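Local coordinates for protein putative isohexenylglutaconyl-CoA hydratase (Pseudomonas aeruginosa, PDB 4ZU2) that probably hydrates isohexenylglutaconyl-CoA in bacterial citronellate breakdown, as a trimeric member of the crotonase (enoyl-CoA hydratase/isomerase) family, at residues A[38-43]-A[88-93]; A[97-102]-A[121-126]; A[137-140]-A[145-148]; A[207-212]-A[244-249]. All coordinates share one frame; numbering follows the deposited sequence.

Contacts 1 and 2 share helix 81-99 and lie with centres 12 Å apart; a salt bridge from Arg-40 NH2 to Glu-97 OE2 (3.0 Å) and packing of Leu-43 on Ala-98 join them. Contact 3, centred 18 Å from contact 1, meets it through Gln-148 and Asn-88, probably by a hydrogen bond. Contacts 3 and 4 lie on opposite sides of the chain's centre, their centres 40 Å apart, yet the trimer brings their parts together: Thr-140 of one chain meets Asn-212 of another. Contacts 2 and 4 both touch the third subunit, contacts 1 and 3 the second. In crotonase relatives the chain around contact 3 borders the acyl-CoA site.

Contact 1: A[38-43]-A[88-93]; sequences ELRAVL and NRAFGS
Arg-40, on helix 33-47, bridges to Ala-90 and Ser-93 on helix 81-99 with its side chain alone, as the nearest CA pair, Arg-40 and Ser-93, is 8.2 Å apart. The CB of Arg-40 starts toward the opposing helix, and CG carries the chain on without meeting it. First to approach is CD, which passes the backbone carbonyl of Ala-90 with 4.0 Å between CD and O. A bend at chi3 (72°) then turns the remainder toward Ser-93. NE of Arg-40 lies 3.9 Å from Ser-93 CB, and CZ closes to 3.6 Å of the same carbon. At the tip the two nitrogens divide: NH2 comes within 3.4 Å of Ser-93 CB, whereas NH1 stands 3.9 Å from Ala-90 CB. Ser-93 CB sits 3.4 Å above the guanidinium plane of Arg-40, offset toward the rim. Polar pairing is supplied along the same helix by Glu-97, whose OE2 forms a salt bridge with Arg-40 NH2. The chemistry is thus divided: the guanidinium has the Ser-93 methylene over one face and the Ala-90 methyl obliquely beside NH1, in van der Waals contact, while Glu-97 balances the charge and probably limits the rotation of the group.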
loop_
_atom_site.group_PDB
_atom_site.type_symbol
_atom_site.label_atom_id
_atom_site.label_comp_id
_atom_site.label_asym_id
_atom_site.label_seq_id
_atom_site.Cartn_x
_atom_site.Cartn_y
_atom_site.Cartn_z
ATOM N N GLU A 38 -28.391 -5.647 -13.309
ATOM C CA GLU A 38 -28.227 -7.009 -13.755
ATOM C C GLU A 38 -26.969 -7.624 -13.149
ATOM O O GLU A 38 -26.949 -8.813 -12.861
ATOM C CB GLU A 38 -28.255 -7.120 -15.306
ATOM C CG GLU A 38 -29.662 -6.785 -15.881
ATOM C CD GLU A 38 -29.743 -6.832 -17.417
ATOM O OE1 GLU A 38 -28.680 -6.782 -18.070
ATOM O OE2 GLU A 38 -30.873 -6.895 -17.965
ATOM N N LEU A 39 -25.926 -6.822 -12.980
ATOM C CA LEU A 39 -24.666 -7.347 -12.492
ATOM C C LEU A 39 -24.831 -7.763 -11.051
ATOM O O LEU A 39 -24.253 -8.755 -10.614
ATOM C CB LEU A 39 -23.589 -6.305 -12.554
ATOM C CG LEU A 39 -23.006 -6.079 -13.922
ATOM C CD1 LEU A 39 -22.304 -4.702 -13.935
ATOM C CD2 LEU A 39 -22.059 -7.160 -14.337
ATOM N N ARG A 40 -25.651 -6.986 -10.343
ATOM C CA ARG A 40 -25.890 -7.199 -8.932
ATOM C C ARG A 40 -26.713 -8.445 -8.755
ATOM O O ARG A 40 -26.513 -9.209 -7.795
ATOM C CB ARG A 40 -26.604 -5.984 -8.305
ATOM C CG ARG A 40 -25.703 -4.790 -8.171
ATOM C CD ARG A 40 -26.380 -3.642 -7.466
ATOM N NE ARG A 40 -26.535 -3.923 -6.043
ATOM C CZ ARG A 40 -27.377 -3.275 -5.247
ATOM N NH1 ARG A 40 -28.125 -2.342 -5.744
ATOM N NH2 ARG A 40 -27.498 -3.578 -3.967
ATOM N N ALA A 41 -27.643 -8.643 -9.684
ATOM C CA ALA A 41 -28.535 -9.808 -9.644
ATOM C C ALA A 41 -27.781 -11.085 -9.896
ATOM O O ALA A 41 -28.042 -12.091 -9.250
ATOM C CB ALA A 41 -29.673 -9.665 -10.684
ATOM N N VAL A 42 -26.875 -11.053 -10.871
ATOM C CA VAL A 42 -26.013 -12.180 -11.180
ATOM C C VAL A 42 -25.069 -12.510 -10.011
ATOM O O VAL A 42 -24.886 -13.671 -9.670
ATOM C CB VAL A 42 -25.188 -11.924 -12.474
ATOM C CG1 VAL A 42 -24.078 -12.947 -12.624
ATOM C CG2 VAL A 42 -26.077 -11.959 -13.711
ATOM N N LEU A 43 -24.485 -11.493 -9.385
ATOM C CA LEU A 43 -23.549 -11.735 -8.296
ATOM C C LEU A 43 -24.270 -12.380 -7.115
ATOM O O LEU A 43 -23.694 -13.228 -6.434
ATOM C CB LEU A 43 -22.818 -10.444 -7.889
ATOM C CG LEU A 43 -21.788 -9.913 -8.917
ATOM C CD1 LEU A 43 -21.286 -8.503 -8.582
ATOM C CD2 LEU A 43 -20.625 -10.821 -9.064
ATOM N N ASN A 88 -26.048 6.595 -7.524
ATOM C CA ASN A 88 -24.590 6.512 -7.217
ATOM C C ASN A 88 -24.305 5.506 -6.067
ATOM O O ASN A 88 -23.463 4.642 -6.191
ATOM C CB ASN A 88 -23.989 7.900 -6.902
ATOM C CG ASN A 88 -22.467 7.893 -6.778
ATOM O OD1 ASN A 88 -21.911 8.169 -5.711
ATOM N ND2 ASN A 88 -21.782 7.606 -7.883
ATOM N N ARG A 89 -25.066 5.570 -4.975
ATOM C CA ARG A 89 -24.857 4.603 -3.897
ATOM C C ARG A 89 -25.084 3.153 -4.335
ATOM O O ARG A 89 -24.338 2.256 -3.927
ATOM C CB ARG A 89 -25.720 4.886 -2.664
ATOM C CG ARG A 89 -25.383 3.944 -1.520
ATOM C CD ARG A 89 -23.960 4.139 -1.093
ATOM N NE ARG A 89 -23.549 3.348 0.059
ATOM C CZ ARG A 89 -23.073 2.111 -0.020
ATOM N NH1 ARG A 89 -22.962 1.518 -1.204
ATOM N NH2 ARG A 89 -22.692 1.477 1.082
ATOM N N ALA A 90 -26.100 2.912 -5.173
ATOM C CA ALA A 90 -26.287 1.572 -5.731
ATOM C C ALA A 90 -25.110 1.119 -6.630
ATOM O O ALA A 90 -24.829 -0.056 -6.713
ATOM C CB ALA A 90 -27.622 1.443 -6.478
ATOM N N PHE A 91 -24.412 2.042 -7.281
ATOM C CA PHE A 91 -23.241 1.649 -8.038
ATOM C C PHE A 91 -22.136 1.343 -6.980
ATOM O O PHE A 91 -21.270 0.496 -7.182
ATOM C CB PHE A 91 -22.823 2.698 -9.082
ATOM C CG PHE A 91 -21.402 2.495 -9.607
ATOM C CD1 PHE A 91 -21.050 1.341 -10.289
ATOM C CD2 PHE A 91 -20.410 3.425 -9.353
ATOM C CE1 PHE A 91 -19.762 1.140 -10.731
ATOM C CE2 PHE A 91 -19.100 3.206 -9.790
ATOM C CZ PHE A 91 -18.797 2.066 -10.502
ATOM N N GLY A 92 -22.213 1.973 -5.821
ATOM C CA GLY A 92 -21.286 1.632 -4.753
ATOM C C GLY A 92 -21.585 0.243 -4.198
ATOM O O GLY A 92 -20.672 -0.495 -3.825
ATOM N N SER A 93 -22.862 -0.111 -4.138
ATOM C CA SER A 93 -23.234 -1.448 -3.696
ATOM C C SER A 93 -22.739 -2.492 -4.681
ATOM O O SER A 93 -22.333 -3.563 -4.255
ATOM C CB SER A 93 -24.736 -1.586 -3.508
ATOM O OG SER A 93 -25.208 -0.653 -2.580
#

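Contact 2: A[97-102]-A[121-126]; sequences EAQAAP and ACVSDV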
loop_
_atom_site.group_PDB
_atom_site.type_symbol
_atom_site.label_atom_id
_atom_site.label_comp_id
_atom_site.label_asym_id
_atom_site.label_seq_id
_atom_site.Cartn_x
_atom_site.Cartn_y
_atom_site.Cartn_z
ATOM N N GLU A 97 -20.205 -5.607 -3.503
ATOM C CA GLU A 97 -20.611 -6.996 -3.675
ATOM C C GLU A 97 -19.761 -7.750 -4.709
ATOM O O GLU A 97 -19.696 -8.987 -4.689
ATOM C CB GLU A 97 -22.093 -7.079 -4.008
ATOM C CG GLU A 97 -23.052 -6.408 -2.975
ATOM C CD GLU A 97 -24.379 -5.852 -3.601
ATOM O OE1 GLU A 97 -24.657 -6.081 -4.783
ATOM O OE2 GLU A 97 -25.159 -5.194 -2.900
ATOM N N ALA A 98 -19.102 -7.017 -5.600
ATOM C CA ALA A 98 -18.184 -7.657 -6.510
ATOM C C ALA A 98 -16.871 -7.932 -5.738
ATOM O O ALA A 98 -16.386 -9.064 -5.712
ATOM C CB ALA A 98 -17.943 -6.788 -7.730
ATOM N N GLN A 99 -16.326 -6.880 -5.122
ATOM C CA GLN A 99 -15.145 -6.945 -4.253
ATOM C C GLN A 99 -15.236 -8.108 -3.272
ATOM O O GLN A 99 -14.253 -8.825 -3.027
ATOM C CB GLN A 99 -14.986 -5.636 -3.457
ATOM C CG GLN A 99 -13.764 -5.577 -2.470
ATOM C CD GLN A 99 -12.502 -5.081 -3.129
ATOM O OE1 GLN A 99 -12.194 -5.455 -4.255
ATOM N NE2 GLN A 99 -11.799 -4.172 -2.459
ATOM N N ALA A 100 -16.422 -8.308 -2.735
ATOM C CA ALA A 100 -16.604 -9.280 -1.669
ATOM C C ALA A 100 -17.150 -10.604 -2.170
ATOM O O ALA A 100 -17.475 -11.466 -1.370
ATOM C CB ALA A 100 -17.505 -8.681 -0.544
ATOM N N ALA A 101 -17.223 -10.787 -3.487
ATOM C CA ALA A 101 -17.667 -12.068 -4.049
ATOM C C ALA A 101 -16.795 -13.266 -3.609
ATOM O O ALA A 101 -15.577 -13.191 -3.711
ATOM C CB ALA A 101 -17.685 -12.004 -5.596
ATOM N N PRO A 102 -17.427 -14.379 -3.156
ATOM C CA PRO A 102 -16.729 -15.611 -2.735
ATOM C C PRO A 102 -15.849 -16.256 -3.821
ATOM O O PRO A 102 -14.809 -16.876 -3.518
ATOM C CB PRO A 102 -17.883 -16.544 -2.349
ATOM C CG PRO A 102 -18.985 -15.578 -1.894
ATOM C CD PRO A 102 -18.874 -14.434 -2.816
ATOM N N ALA A 121 -12.547 -2.585 -12.324
ATOM C CA ALA A 121 -11.209 -3.187 -12.436
ATOM C C ALA A 121 -10.558 -3.266 -11.030
ATOM O O ALA A 121 -9.852 -4.209 -10.692
ATOM C CB ALA A 121 -10.352 -2.363 -13.390
ATOM N N CYS A 122 -10.849 -2.262 -10.222
ATOM C CA CYS A 122 -10.207 -2.070 -8.938
ATOM C C CYS A 122 -10.665 -3.071 -7.912
ATOM O O CYS A 122 -10.079 -3.146 -6.850
ATOM C CB CYS A 122 -10.503 -0.665 -8.414
ATOM S SG CYS A 122 -9.572 0.678 -9.114
ATOM N N VAL A 123 -11.725 -3.819 -8.209
ATOM C CA VAL A 123 -12.249 -4.794 -7.252
ATOM C C VAL A 123 -12.119 -6.246 -7.722
ATOM O O VAL A 123 -12.731 -7.166 -7.153
ATOM C CB VAL A 123 -13.712 -4.482 -6.839
ATOM C CG1 VAL A 123 -13.818 -3.031 -6.374
ATOM C CG2 VAL A 123 -14.674 -4.761 -7.950
ATOM N N SER A 124 -11.323 -6.451 -8.757
ATOM C CA SER A 124 -11.031 -7.806 -9.211
ATOM C C SER A 124 -9.908 -8.451 -8.343
ATOM O O SER A 124 -9.016 -7.749 -7.832
ATOM C CB SER A 124 -10.630 -7.783 -10.694
ATOM O OG SER A 124 -9.469 -6.998 -10.890
ATOM N N ASP A 125 -9.951 -9.769 -8.188
ATOM C CA ASP A 125 -8.807 -10.524 -7.632
ATOM C C ASP A 125 -7.638 -10.615 -8.638
ATOM O O ASP A 125 -6.488 -10.583 -8.258
ATOM C CB ASP A 125 -9.212 -11.930 -7.212
ATOM C CG ASP A 125 -10.326 -11.941 -6.198
ATOM O OD1 ASP A 125 -10.186 -11.238 -5.176
ATOM O OD2 ASP A 125 -11.327 -12.645 -6.425
ATOM N N VAL A 126 -7.962 -10.690 -9.916
ATOM C CA VAL A 126 -6.976 -10.700 -10.982
ATOM C C VAL A 126 -7.466 -9.856 -12.189
ATOM O O VAL A 126 -8.546 -10.074 -12.752
ATOM C CB VAL A 126 -6.638 -12.171 -11.408
ATOM C CG1 VAL A 126 -5.433 -12.223 -12.384
ATOM C CG2 VAL A 126 -6.337 -13.009 -10.193
HETATM O O HOH W 1 -13.662 -9.814 -6.343
HETATM O O HOH W 2 -9.795 -2.630 -4.212
#
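Gln-99 and Cys-122 are joined through a water, which provides the shortest polar bond of the contact: water 2 donates to Cys-122 O at 2.7 Å. The same water accepts from Gln-99 NE2 at 3.1 Å. A second bridge is built from two backbone carbonyls, with water 1 donating one hydrogen to Ala-98 O (2.9 Å) and one to Val-123 O (2.9 Å). Each water thus links the end of helix 81-99 to the turn of residues 121-124. Between the bridges the side chains pack directly. Gln-99 has CG anti to the backbone N (chi1 179°), and a bend at chi2 (88°) swings the amide across Val-123, so that OE1 presses on the valine's backbone carbon with 3.1 Å from OE1 to CA. This oxygen is not idle there: it accepts a hydrogen bond from Arg-163 NH1 of the third subunit, so both ends of the amide have polar partners, OE1 the arginine and NE2 water 2. One branch of the valine is used on the helix, CG2 lying 3.9 Å from Ala-98 CB, while CG1 comes nearer to the glutamine amide. The turn is type I and is tied by Ser-124 OG donating to Ala-121 O at 2.8 Å, with a C=O...donor angle of 145°. Phe-152 of helix 149-157 packs on both Gln-99 and Val-123. This is a buried helix-end-to-turn junction of the crotonase fold, where the turn carries the chain from helix 116-121 into parallel strand 126-130 beside the trimer interface.

Contact 3: A[137-140]-A[145-148]; sequences LPET and LPAQ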
loop_
_atom_site.group_PDB
_atom_site.type_symbol
_atom_site.label_atom_id
_atom_site.label_comp_id
_atom_site.label_asym_id
_atom_site.label_seq_id
_atom_site.Cartn_x
_atom_site.Cartn_y
_atom_site.Cartn_z
ATOM N N LEU A 137 -9.683 8.388 -14.637
ATOM C CA LEU A 137 -10.833 8.904 -13.886
ATOM C C LEU A 137 -11.151 10.314 -14.358
ATOM O O LEU A 137 -10.624 11.291 -13.815
ATOM C CB LEU A 137 -10.517 8.901 -12.377
ATOM C CG LEU A 137 -10.296 7.495 -11.795
ATOM C CD1 LEU A 137 -9.811 7.501 -10.339
ATOM C CD2 LEU A 137 -11.533 6.672 -11.895
ATOM N N PRO A 138 -12.005 10.452 -15.376
ATOM C CA PRO A 138 -12.282 11.812 -15.884
ATOM C C PRO A 138 -13.154 12.678 -14.973
ATOM O O PRO A 138 -13.320 13.859 -15.225
ATOM C CB PRO A 138 -13.046 11.550 -17.188
ATOM C CG PRO A 138 -12.758 10.128 -17.533
ATOM C CD PRO A 138 -12.639 9.430 -16.214
ATOM N N GLU A 139 -13.658 12.097 -13.902
ATOM C CA GLU A 139 -14.723 12.709 -13.147
ATOM C C GLU A 139 -14.502 14.138 -12.781
ATOM O O GLU A 139 -15.370 14.975 -13.029
ATOM C CB GLU A 139 -15.051 11.898 -11.914
ATOM C CG GLU A 139 -15.877 10.707 -12.200
ATOM C CD GLU A 139 -15.051 9.484 -12.511
ATOM O OE1 GLU A 139 -13.860 9.605 -12.875
ATOM O OE2 GLU A 139 -15.616 8.403 -12.393
ATOM N N THR A 140 -13.366 14.491 -12.226
ATOM C CA THR A 140 -13.247 15.908 -11.818
ATOM C C THR A 140 -12.975 16.854 -13.012
ATOM O O THR A 140 -13.065 18.065 -12.855
ATOM C CB THR A 140 -12.138 16.129 -10.813
ATOM O OG1 THR A 140 -10.897 15.816 -11.442
ATOM C CG2 THR A 140 -12.331 15.282 -9.562
ATOM N N LEU A 145 -17.328 13.730 -9.043
ATOM C CA LEU A 145 -16.439 13.043 -8.107
ATOM C C LEU A 145 -16.387 11.583 -8.490
ATOM O O LEU A 145 -17.412 11.029 -8.786
ATOM C CB LEU A 145 -16.963 13.124 -6.670
ATOM C CG LEU A 145 -17.485 14.441 -6.122
ATOM C CD1 LEU A 145 -17.830 14.301 -4.609
ATOM C CD2 LEU A 145 -16.492 15.567 -6.381
ATOM N N PRO A 146 -15.187 10.966 -8.489
ATOM C CA PRO A 146 -15.157 9.506 -8.488
ATOM C C PRO A 146 -15.474 9.015 -7.038
ATOM O O PRO A 146 -14.611 8.495 -6.360
ATOM C CB PRO A 146 -13.715 9.181 -8.955
ATOM C CG PRO A 146 -12.867 10.376 -8.464
ATOM C CD PRO A 146 -13.845 11.566 -8.372
ATOM N N ALA A 147 -16.708 9.267 -6.590
ATOM C CA ALA A 147 -17.089 9.244 -5.162
ATOM C C ALA A 147 -17.119 7.859 -4.560
ATOM O O ALA A 147 -16.504 7.618 -3.512
ATOM C CB ALA A 147 -18.422 9.882 -4.975
ATOM N N GLN A 148 -17.822 6.947 -5.234
ATOM C CA GLN A 148 -17.868 5.551 -4.816
ATOM C C GLN A 148 -16.539 4.872 -5.156
ATOM O O GLN A 148 -16.171 3.907 -4.514
ATOM C CB GLN A 148 -18.970 4.767 -5.526
ATOM C CG GLN A 148 -20.364 5.289 -5.371
ATOM C CD GLN A 148 -20.816 5.257 -3.931
ATOM O OE1 GLN A 148 -20.920 4.200 -3.325
ATOM N NE2 GLN A 148 -21.046 6.421 -3.373
#
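Glu-139 lies obliquely across Pro-146, and the contact is organised by that crossing. The glutamate first meets the peptide bond that precedes the proline: its CB is 3.6 Å from Pro-146 N and 3.7 Å from Leu-145 C. A bend at chi2 (90°) then turns the carboxylate back over the proline, bringing Glu-139 CD to 3.8 Å from Pro-146 CB and 4.0 Å from Pro-146 CA. The glutamate chain therefore runs over one face of the ring, from CB near N to CD near CA and CB. Two further groups extend the ring's surroundings. Thr-140 places its methyl beyond the ring and near its level, with CG2 4.2 Å from Pro-146 CD, while its OG1, at chi1 64°, is hydrogen-bonded to Ala-166 O. Leu-137 brings CD2 to 4.4 Å from Pro-146 CB. Pro-146 is the centre of an inverse gamma turn, with a weak bond from Ala-147 N to Leu-145 O of 2.9 Å. All contact across the segments is apolar or van der Waals in character. This is the loop of the crotonase fold between strand 134-136 and helix 149-157, which in crotonase relatives borders the acyl-CoA site; Ile-149 of that helix packs on Leu-137 and Glu-139, Gln-148 reaches helix 81-99, and Thr-215 of the second subunit, from helix 209-221, packs on Thr-140, Leu-145 and Pro-146.

Contact 4: A[207-212]-A[244-249]; sequences CAPNAN and GAEGSE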
loop_
_atom_site.group_PDB
_atom_site.type_symbol
_atom_site.label_atom_id
_atom_site.label_comp_id
_atom_site.label_asym_id
_atom_site.label_seq_id
_atom_site.Cartn_x
_atom_site.Cartn_y
_atom_site.Cartn_z
ATOM N N CYS A 207 -7.329 -24.786 -6.508
ATOM C CA CYS A 207 -7.720 -24.181 -5.242
ATOM C C CYS A 207 -9.171 -24.463 -4.891
ATOM O O CYS A 207 -10.077 -24.259 -5.705
ATOM C CB CYS A 207 -7.455 -22.664 -5.307
ATOM S SG CYS A 207 -5.684 -22.223 -5.563
ATOM N N ALA A 208 -9.401 -24.954 -3.677
ATOM C CA ALA A 208 -10.773 -25.299 -3.234
ATOM C C ALA A 208 -11.671 -24.058 -3.075
ATOM O O ALA A 208 -11.199 -22.977 -2.702
ATOM C CB ALA A 208 -10.724 -26.079 -1.901
ATOM N N PRO A 209 -12.973 -24.210 -3.325
ATOM C CA PRO A 209 -13.874 -23.055 -3.282
ATOM C C PRO A 209 -14.285 -22.531 -1.886
ATOM O O PRO A 209 -14.409 -21.328 -1.694
ATOM C CB PRO A 209 -15.104 -23.538 -4.061
ATOM C CG PRO A 209 -15.005 -25.026 -4.106
ATOM C CD PRO A 209 -13.554 -25.344 -4.069
ATOM N N ASN A 210 -14.527 -23.400 -0.926
ATOM C CA ASN A 210 -14.793 -22.906 0.416
ATOM C C ASN A 210 -13.541 -22.321 1.056
ATOM O O ASN A 210 -13.638 -21.335 1.785
ATOM C CB ASN A 210 -15.412 -23.971 1.298
ATOM C CG ASN A 210 -16.718 -24.462 0.760
ATOM O OD1 ASN A 210 -17.779 -23.899 1.040
ATOM N ND2 ASN A 210 -16.654 -25.502 -0.042
ATOM N N ALA A 211 -12.375 -22.882 0.746
ATOM C CA ALA A 211 -11.116 -22.349 1.267
ATOM C C ALA A 211 -10.867 -20.975 0.719
ATOM O O ALA A 211 -10.509 -20.067 1.473
ATOM C CB ALA A 211 -9.889 -23.273 0.919
ATOM N N ASN A 212 -11.004 -20.828 -0.606
ATOM C CA ASN A 212 -10.791 -19.535 -1.253
ATOM C C ASN A 212 -11.742 -18.483 -0.651
ATOM O O ASN A 212 -11.324 -17.394 -0.272
ATOM C CB ASN A 212 -11.004 -19.635 -2.774
ATOM C CG ASN A 212 -9.709 -19.707 -3.559
ATOM O OD1 ASN A 212 -8.607 -19.793 -2.992
ATOM N ND2 ASN A 212 -9.829 -19.643 -4.888
ATOM N N GLY A 244 -12.925 -29.832 7.865
ATOM C CA GLY A 244 -14.103 -29.865 7.026
ATOM C C GLY A 244 -13.865 -30.757 5.823
ATOM O O GLY A 244 -12.741 -31.232 5.571
ATOM N N ALA A 245 -14.924 -30.996 5.059
ATOM C CA ALA A 245 -14.849 -31.995 4.010
ATOM C C ALA A 245 -14.257 -31.331 2.794
ATOM O O ALA A 245 -14.913 -31.255 1.773
ATOM C CB ALA A 245 -16.239 -32.570 3.704
ATOM N N GLU A 246 -13.031 -30.823 2.927
ATOM C CA GLU A 246 -12.345 -30.085 1.867
ATOM C C GLU A 246 -10.871 -29.998 2.275
ATOM O O GLU A 246 -9.956 -30.298 1.495
ATOM C CB GLU A 246 -12.973 -28.685 1.657
ATOM C CG GLU A 246 -12.703 -28.078 0.270
ATOM C CD GLU A 246 -13.222 -26.635 0.083
ATOM O OE1 GLU A 246 -12.798 -25.740 0.838
ATOM O OE2 GLU A 246 -14.004 -26.385 -0.866
ATOM N N GLY A 247 -10.648 -29.606 3.520
ATOM C CA GLY A 247 -9.316 -29.567 4.069
ATOM C C GLY A 247 -8.825 -30.986 4.318
ATOM O O GLY A 247 -7.642 -31.287 4.170
ATOM N N SER A 248 -9.738 -31.871 4.678
ATOM C CA SER A 248 -9.388 -33.275 4.802
ATOM C C SER A 248 -9.102 -33.928 3.412
ATOM O O SER A 248 -8.041 -34.510 3.248
ATOM C CB SER A 248 -10.459 -34.015 5.591
ATOM O OG SER A 248 -11.592 -34.256 4.792
ATOM N N GLU A 249 -9.997 -33.802 2.418
ATOM C CA GLU A 249 -9.670 -34.215 1.017
ATOM C C GLU A 249 -8.394 -33.587 0.483
ATOM O O GLU A 249 -7.586 -34.238 -0.176
ATOM C CB GLU A 249 -10.783 -33.869 0.044
ATOM C CG GLU A 249 -10.396 -33.875 -1.440
ATOM C CD GLU A 249 -10.076 -35.255 -2.010
ATOM O OE1 GLU A 249 -10.452 -36.259 -1.384
ATOM O OE2 GLU A 249 -9.473 -35.328 -3.108
#
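The carboxylate of Glu-246 is approached on both faces and at its outer edge by residues 208-211. Ala-208 CB lies over one face, 3.2 Å from Glu-246 CD. From the other face comes the amide of Asn-210, whose ND2 donates to Glu-246 OE2 at 2.9 Å from well above the carboxylate plane (57° out of it). The bond is nearly straight, 167° at the hydrogen, and OE2 lies close to the plane of the donor amide, while the two flat groups are turned 48° against each other. At the edge, Asn-210 N donates to the syn lone pair of Glu-246 OE2 over 3.0 Å, so OE2 takes two bonds from one residue. OE1 faces the next backbone group, with a weak bond from Ala-211 N to Glu-246 OE1 of 2.9 Å. At the start of the helix Pro-209 CD makes a van der Waals contact with Glu-246 OE2, 3.4 Å away. The glutamate chain, extended beyond CG, carries the carboxylate to the helix start. Trp-262 packs on both Ala-208 and Glu-246, and Gly-143 of the third subunit touches Ala-208 and Ala-211. With Ala-208 at the N-cap position, the arrangement is that of a carboxylate from a distant segment binding first-turn N-H groups of a helix; the helix dipole would probably favour its negative charge. Glu-246 is itself at the N-cap position of helix 247-255, so its side chain joins the starts of two helices, 209-221 and 247-255.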